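Local coordinates for conserved domain protein (Streptococcus pneumoniae, PDB 2FI0) that is of unknown function but belongs to the DUF1858 family and folds as a small domain of short helices and a two-stranded parallel sheet, at residues A[7-12]-A[23-28]; A[13-18]-A[32-37]; A[68-71]-A[76-79]. All blocks are in the same frame, centred on the assembly; numbering follows the deposited sequence.

Contact 1. Residues A[7-12]-A[23-28]; sequences NIIDVS and PEVLEI
N7 opens the contact at its looser end, where OD1 lies 4.4 Å from OE2 of E24, a mere approach of two oxygens with no bond between them. OE2 of E24 is instead hydrogen-bonded to the hydroxyl of Y75, and N7 also packs on that tyrosine, so both border Y75. One residue into strand 8-10, I9 supplies the real contact. Its CG1 stands beside the backbone N (chi1 -68°) and the chain runs on extended, which carries CD1 straight to CG2 of V25 at 3.6 Å. The two branched side chains meet tip to tip, and both residues are buried. V25 has helical backbone angles just ahead of helix 26-29; its CG2 lies anti to the backbone N and faces the strand. D10, at the end of the strand, and S12, just beyond it, bond to each other. OD1 of D10 accepts from S12 N at 2.9 Å, forming an Asx turn, and from S12 OG at 2.6 Å. Both donors come from one face of the carboxylate, on its anti and syn sides respectively, and the chain bends here after the strand. The I9–V25 pair is closed in by L70 of helix 63-72, which touches both residues, and by L52 of helix 52-59, against I9, while strand 76-78 hydrogen-bonds along the edge of strand 8-10.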
# COMPACT_ATOMS: atom_id res chain seq x y z
N ASN A 7 -3.64 -7.27 -10.38
CA ASN A 7 -2.54 -6.82 -9.53
C ASN A 7 -2.17 -5.33 -9.72
O ASN A 7 -1.02 -4.96 -9.68
CB ASN A 7 -1.32 -7.75 -9.69
CG ASN A 7 -1.63 -9.20 -9.26
OD1 ASN A 7 -1.95 -9.46 -8.10
ND2 ASN A 7 -1.57 -10.13 -10.21
N ILE A 8 -3.19 -4.49 -9.87
CA ILE A 8 -3.03 -3.05 -10.00
C ILE A 8 -3.24 -2.44 -8.61
O ILE A 8 -4.23 -2.75 -7.95
CB ILE A 8 -4.04 -2.47 -11.02
CG1 ILE A 8 -3.75 -3.02 -12.42
CG2 ILE A 8 -4.02 -0.95 -11.02
CD1 ILE A 8 -4.93 -2.87 -13.36
N ILE A 9 -2.30 -1.61 -8.18
CA ILE A 9 -2.36 -0.95 -6.89
C ILE A 9 -2.38 0.56 -7.09
O ILE A 9 -1.51 1.12 -7.74
CB ILE A 9 -1.19 -1.38 -5.97
CG1 ILE A 9 -1.39 -2.85 -5.59
CG2 ILE A 9 -1.12 -0.47 -4.71
CD1 ILE A 9 -0.24 -3.47 -4.83
N ASP A 10 -3.39 1.20 -6.53
CA ASP A 10 -3.56 2.63 -6.60
C ASP A 10 -3.03 3.21 -5.28
O ASP A 10 -3.53 2.88 -4.20
CB ASP A 10 -5.04 2.95 -6.81
CG ASP A 10 -5.29 4.41 -7.17
OD1 ASP A 10 -4.48 5.27 -6.77
OD2 ASP A 10 -6.31 4.69 -7.84
N VAL A 11 -2.00 4.05 -5.36
CA VAL A 11 -1.38 4.60 -4.16
C VAL A 11 -2.14 5.83 -3.66
O VAL A 11 -1.77 6.41 -2.66
CB VAL A 11 0.14 4.94 -4.38
CG1 VAL A 11 0.94 3.68 -4.67
CG2 VAL A 11 0.35 5.97 -5.49
N SER A 12 -3.21 6.21 -4.37
CA SER A 12 -3.98 7.39 -4.01
C SER A 12 -5.28 7.11 -3.28
O SER A 12 -5.99 8.04 -2.95
CB SER A 12 -4.28 8.23 -5.26
OG SER A 12 -5.31 7.66 -6.04
N PRO A 23 -5.30 -9.02 -0.51
CA PRO A 23 -4.86 -9.48 0.83
C PRO A 23 -3.37 -9.86 0.89
O PRO A 23 -2.71 -9.60 1.89
CB PRO A 23 -5.75 -10.70 1.12
CG PRO A 23 -6.93 -10.58 0.20
CD PRO A 23 -6.49 -9.74 -0.99
N GLU A 24 -2.86 -10.43 -0.20
CA GLU A 24 -1.44 -10.83 -0.31
C GLU A 24 -0.44 -9.66 -0.24
O GLU A 24 0.75 -9.87 0.03
CB GLU A 24 -1.16 -11.57 -1.63
CG GLU A 24 -2.39 -12.03 -2.44
CD GLU A 24 -3.09 -10.87 -3.19
OE1 GLU A 24 -4.35 -10.88 -3.20
OE2 GLU A 24 -2.38 -9.98 -3.77
N VAL A 25 -0.89 -8.44 -0.52
CA VAL A 25 0.01 -7.30 -0.50
C VAL A 25 0.34 -6.83 0.93
O VAL A 25 1.32 -6.12 1.12
CB VAL A 25 -0.52 -6.12 -1.35
CG1 VAL A 25 -1.50 -5.26 -0.56
CG2 VAL A 25 0.64 -5.26 -1.88
N LEU A 26 -0.45 -7.25 1.93
CA LEU A 26 -0.23 -6.82 3.32
C LEU A 26 1.18 -7.19 3.82
O LEU A 26 1.86 -6.37 4.44
CB LEU A 26 -1.30 -7.40 4.25
CG LEU A 26 -1.23 -6.98 5.73
CD1 LEU A 26 -1.28 -5.46 5.86
CD2 LEU A 26 -2.35 -7.63 6.52
N GLU A 27 1.62 -8.41 3.52
CA GLU A 27 2.95 -8.90 3.90
C GLU A 27 4.08 -8.00 3.35
O GLU A 27 5.15 -7.87 3.97
CB GLU A 27 3.13 -10.32 3.38
CG GLU A 27 4.48 -10.96 3.68
CD GLU A 27 4.64 -12.35 3.07
OE1 GLU A 27 4.20 -12.55 1.90
OE2 GLU A 27 5.20 -13.23 3.75
N ILE A 28 3.84 -7.40 2.19
CA ILE A 28 4.79 -6.49 1.59
C ILE A 28 4.74 -5.14 2.30
O ILE A 28 5.78 -4.60 2.66
CB ILE A 28 4.52 -6.30 0.09
CG1 ILE A 28 4.71 -7.63 -0.65
CG2 ILE A 28 5.45 -5.23 -0.47
CD1 ILE A 28 4.08 -7.68 -2.02

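Contact 2. Residues A[13-18]-A[32-37]; sequences IPVAEV and LGFKPL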
# COMPACT_ATOMS: atom_id res chain seq x y z
N ILE A 13 -5.60 5.84 -3.02
CA ILE A 13 -6.81 5.46 -2.30
C ILE A 13 -6.43 4.94 -0.90
O ILE A 13 -5.27 4.61 -0.66
CB ILE A 13 -7.64 4.39 -3.09
CG1 ILE A 13 -6.88 3.06 -3.21
CG2 ILE A 13 -8.02 4.91 -4.48
CD1 ILE A 13 -7.72 1.94 -3.74
N PRO A 14 -7.40 4.87 0.04
CA PRO A 14 -7.09 4.41 1.40
C PRO A 14 -6.41 3.04 1.45
O PRO A 14 -6.79 2.14 0.72
CB PRO A 14 -8.47 4.37 2.08
CG PRO A 14 -9.28 5.37 1.34
CD PRO A 14 -8.81 5.27 -0.09
N VAL A 15 -5.43 2.89 2.33
CA VAL A 15 -4.65 1.65 2.39
C VAL A 15 -5.53 0.41 2.65
O VAL A 15 -5.28 -0.67 2.12
CB VAL A 15 -3.51 1.73 3.43
CG1 VAL A 15 -2.78 0.40 3.53
CG2 VAL A 15 -2.52 2.78 3.03
N ALA A 16 -6.58 0.59 3.45
CA ALA A 16 -7.55 -0.49 3.70
C ALA A 16 -8.21 -1.03 2.42
O ALA A 16 -8.42 -2.24 2.28
CB ALA A 16 -8.61 -0.03 4.68
N GLU A 17 -8.56 -0.13 1.49
CA GLU A 17 -9.15 -0.54 0.22
C GLU A 17 -8.17 -1.35 -0.63
O GLU A 17 -8.55 -2.30 -1.32
CB GLU A 17 -9.61 0.68 -0.58
CG GLU A 17 -10.79 1.39 0.00
CD GLU A 17 -11.28 2.55 -0.86
OE1 GLU A 17 -11.09 2.50 -2.11
OE2 GLU A 17 -11.86 3.51 -0.30
N VAL A 18 -6.91 -0.95 -0.59
CA VAL A 18 -5.87 -1.69 -1.26
C VAL A 18 -5.81 -3.12 -0.70
O VAL A 18 -5.83 -4.08 -1.44
CB VAL A 18 -4.49 -1.00 -1.15
CG1 VAL A 18 -3.42 -1.87 -1.77
CG2 VAL A 18 -4.51 0.36 -1.83
N LEU A 32 7.29 -2.10 4.61
CA LEU A 32 7.50 -0.78 3.99
C LEU A 32 6.99 0.38 4.86
O LEU A 32 6.72 1.48 4.36
CB LEU A 32 6.82 -0.74 2.62
CG LEU A 32 7.40 -1.63 1.52
CD1 LEU A 32 6.42 -1.69 0.38
CD2 LEU A 32 8.74 -1.14 1.05
N GLY A 33 6.85 0.13 6.15
CA GLY A 33 6.45 1.17 7.11
C GLY A 33 4.99 1.15 7.51
O GLY A 33 4.50 2.09 8.14
N PHE A 34 4.27 0.10 7.12
CA PHE A 34 2.83 0.01 7.39
C PHE A 34 2.53 -1.13 8.34
O PHE A 34 1.42 -1.68 8.34
CB PHE A 34 2.06 -0.16 6.07
CG PHE A 34 2.15 1.03 5.17
CD1 PHE A 34 1.25 2.07 5.30
CD2 PHE A 34 3.15 1.12 4.21
CE1 PHE A 34 1.34 3.18 4.47
CE2 PHE A 34 3.24 2.23 3.39
CZ PHE A 34 2.33 3.26 3.53
N LYS A 35 3.49 -1.46 9.20
CA LYS A 35 3.39 -2.68 10.00
C LYS A 35 2.34 -2.62 11.12
O LYS A 35 1.80 -3.66 11.50
CB LYS A 35 4.77 -3.16 10.48
CG LYS A 35 5.25 -2.69 11.84
CD LYS A 35 5.32 -3.86 12.82
CE LYS A 35 6.39 -4.89 12.42
NZ LYS A 35 6.60 -5.91 13.51
N PRO A 36 2.03 -1.40 11.64
CA PRO A 36 0.87 -1.33 12.53
C PRO A 36 -0.43 -1.74 11.84
O PRO A 36 -1.39 -2.11 12.50
CB PRO A 36 0.82 0.16 12.94
CG PRO A 36 2.18 0.68 12.67
CD PRO A 36 2.68 -0.08 11.50
N LEU A 37 -0.48 -1.68 10.52
CA LEU A 37 -1.70 -2.05 9.82
C LEU A 37 -1.81 -3.56 9.58
O LEU A 37 -2.73 -3.99 8.91
CB LEU A 37 -1.83 -1.27 8.50
CG LEU A 37 -1.60 0.25 8.58
CD1 LEU A 37 -2.31 0.96 7.43
CD2 LEU A 37 -2.07 0.85 9.88
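V15, in the first turn of helix 15-21, splits its two methyl groups between F34 and L37, one methyl to each. From CB, which lies 4.2 Å from CD1 of L37, the side chain forks. CG1 is turned opposite the backbone N (chi1 177°) and comes closest to L37, its carbon 4.0 Å from CD1 of that leucine; the two side chains are set at about a right angle, methyl against methyl. CG2, lying beside the backbone N, reaches the other way and meets the ring of F34 at CE1, 4.1 Å off. It approaches that aromatic obliquely, close to one corner of the ring. All three residues are buried, and no hydrogen bond crosses between the segments, so van der Waals contact alone joins them.

In this DUF1858 domain the contact ties the start of helix 15-21, where P14 is the N-cap residue, to the loop that leads from helix 26-29 to helix 40-43. The loop presents its two apolar side chains together because residues 35-37 form a 3-10 turn: L37 N donates to F34 O at 2.9 Å, which brings the residue three positions on to the same side as the phenylalanine. L52 of helix 52-59 touches both V15 and F34 and so adds a further apolar side chain to the group. V46 of helix 46-49 lies against L37, whose carbonyl oxygen accepts a hydrogen bond from NH1 of R43. On the helix side, V15 shares a backbone hydrogen bond with V50.

Contact 3. Residues A[68-71]-A[76-79]; sequences RTLE and EVIG
L70 and V77 meet where strand 76-78 returns beside helix 63-72 after a short connection, an alpha-beta unit whose strand pairs in parallel with strand 8-10. Their side chains cross at about a right angle. CG2 of V77 rests against the leucine near its root, 3.9 Å from CB, and also 4.0 Å from CD1, so a single methyl spans the inner and outer parts of L70. With CG1 anti to the backbone N (chi1 179°), CG2 is left beside that N, on the side facing the helix, and the CG of E71 passes it more distantly. L70 itself is buried, with I9 and V25 against it, and V77 also touches V11.

The second pair is polar and more exposed. E71 reaches out from the helix on a chain extended beyond CG, whereas E76 leaves the strand pointing away from the helix and then bends back at chi2 (68°). The two carboxylates thus approach obliquely, their planes 62° apart, with OE2 of E71 4.2 Å from OE2 of E76. Like charges at this distance would be expected to repel, and a bridging water probably eases this. It donates a hydrogen bond to each of these two oxygens, the one to OE2 of E76 measuring 2.8 Å. The same water lies 2.9 Å from the backbone N of V77, from which it accepts a hydrogen bond.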
# COMPACT_ATOMS: atom_id res chain seq x y z
N ARG A 68 9.12 0.52 -6.38
CA ARG A 68 10.08 -0.54 -6.76
C ARG A 68 9.70 -1.89 -6.15
O ARG A 68 9.71 -2.92 -6.81
CB ARG A 68 11.48 -0.22 -6.25
CG ARG A 68 12.23 0.81 -7.04
CD ARG A 68 13.62 1.04 -6.40
NE ARG A 68 14.54 0.89 -7.49
CZ ARG A 68 15.50 -0.00 -7.61
NH1 ARG A 68 15.85 -0.84 -6.64
NH2 ARG A 68 16.18 0.02 -8.71
N THR A 69 9.41 -1.86 -4.86
CA THR A 69 9.07 -3.07 -4.12
C THR A 69 7.80 -3.71 -4.66
O THR A 69 7.75 -4.92 -4.90
CB THR A 69 8.92 -2.77 -2.62
OG1 THR A 69 10.11 -2.13 -2.14
CG2 THR A 69 8.70 -4.06 -1.83
N LEU A 70 6.78 -2.89 -4.89
CA LEU A 70 5.53 -3.39 -5.43
C LEU A 70 5.70 -3.97 -6.82
O LEU A 70 5.21 -5.07 -7.09
CB LEU A 70 4.45 -2.30 -5.40
CG LEU A 70 3.90 -1.92 -4.02
CD1 LEU A 70 2.98 -0.69 -4.13
CD2 LEU A 70 3.17 -3.09 -3.37
N GLU A 71 6.41 -3.26 -7.70
CA GLU A 71 6.71 -3.80 -9.03
C GLU A 71 7.51 -5.10 -8.97
O GLU A 71 7.20 -6.03 -9.70
CB GLU A 71 7.43 -2.76 -9.89
CG GLU A 71 6.56 -1.55 -10.20
CD GLU A 71 7.22 -0.57 -11.15
OE1 GLU A 71 8.47 -0.45 -11.16
OE2 GLU A 71 6.48 0.10 -11.89
N GLU A 76 1.41 -3.62 -10.65
CA GLU A 76 1.47 -2.41 -11.43
C GLU A 76 0.89 -1.27 -10.61
O GLU A 76 -0.21 -1.38 -10.10
CB GLU A 76 0.65 -2.60 -12.71
CG GLU A 76 1.18 -1.81 -13.87
CD GLU A 76 2.55 -2.32 -14.34
OE1 GLU A 76 2.66 -3.53 -14.68
OE2 GLU A 76 3.49 -1.51 -14.34
N VAL A 77 1.63 -0.16 -10.51
CA VAL A 77 1.26 0.92 -9.64
C VAL A 77 0.62 2.07 -10.40
O VAL A 77 1.12 2.48 -11.43
CB VAL A 77 2.48 1.40 -8.87
CG1 VAL A 77 2.12 2.56 -7.96
CG2 VAL A 77 3.08 0.24 -8.07
N ILE A 78 -0.47 2.62 -9.87
CA ILE A 78 -1.11 3.79 -10.47
C ILE A 78 -1.37 4.82 -9.38
O ILE A 78 -1.14 4.55 -8.22
CB ILE A 78 -2.42 3.42 -11.23
CG1 ILE A 78 -3.50 2.89 -10.28
CG2 ILE A 78 -2.13 2.39 -12.33
CD1 ILE A 78 -4.84 2.68 -10.97
N GLY A 79 -1.83 6.00 -9.78
CA GLY A 79 -2.19 7.06 -8.85
C GLY A 79 -1.03 7.88 -8.29
O GLY A 79 -1.20 8.59 -7.30
O HOH W 1 3.99 0.06 -12.11

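Overall arrangement
Contacts 1 and 2 interlock along the chain, their segments alternating, whereas contact 3 follows after both have closed. The centres of contacts 1 and 2 lie about 8 Å apart, as do those of contacts 1 and 3; contacts 2 and 3 are about 14 Å apart, so contact 1 sits between them. V18 of helix 15-21 packs on I9 and V25, joining the first two contacts. Strands 8-10 and 76-78 are neighbours in the parallel sheet, where I9 N–E76 O and I9 O–I78 N are probable hydrogen bonds, each 2.8 Å. The sheet thus brings the N-terminal and C-terminal parts of the chain side by side, and I9, V18, V25 and L70 pack together beside it.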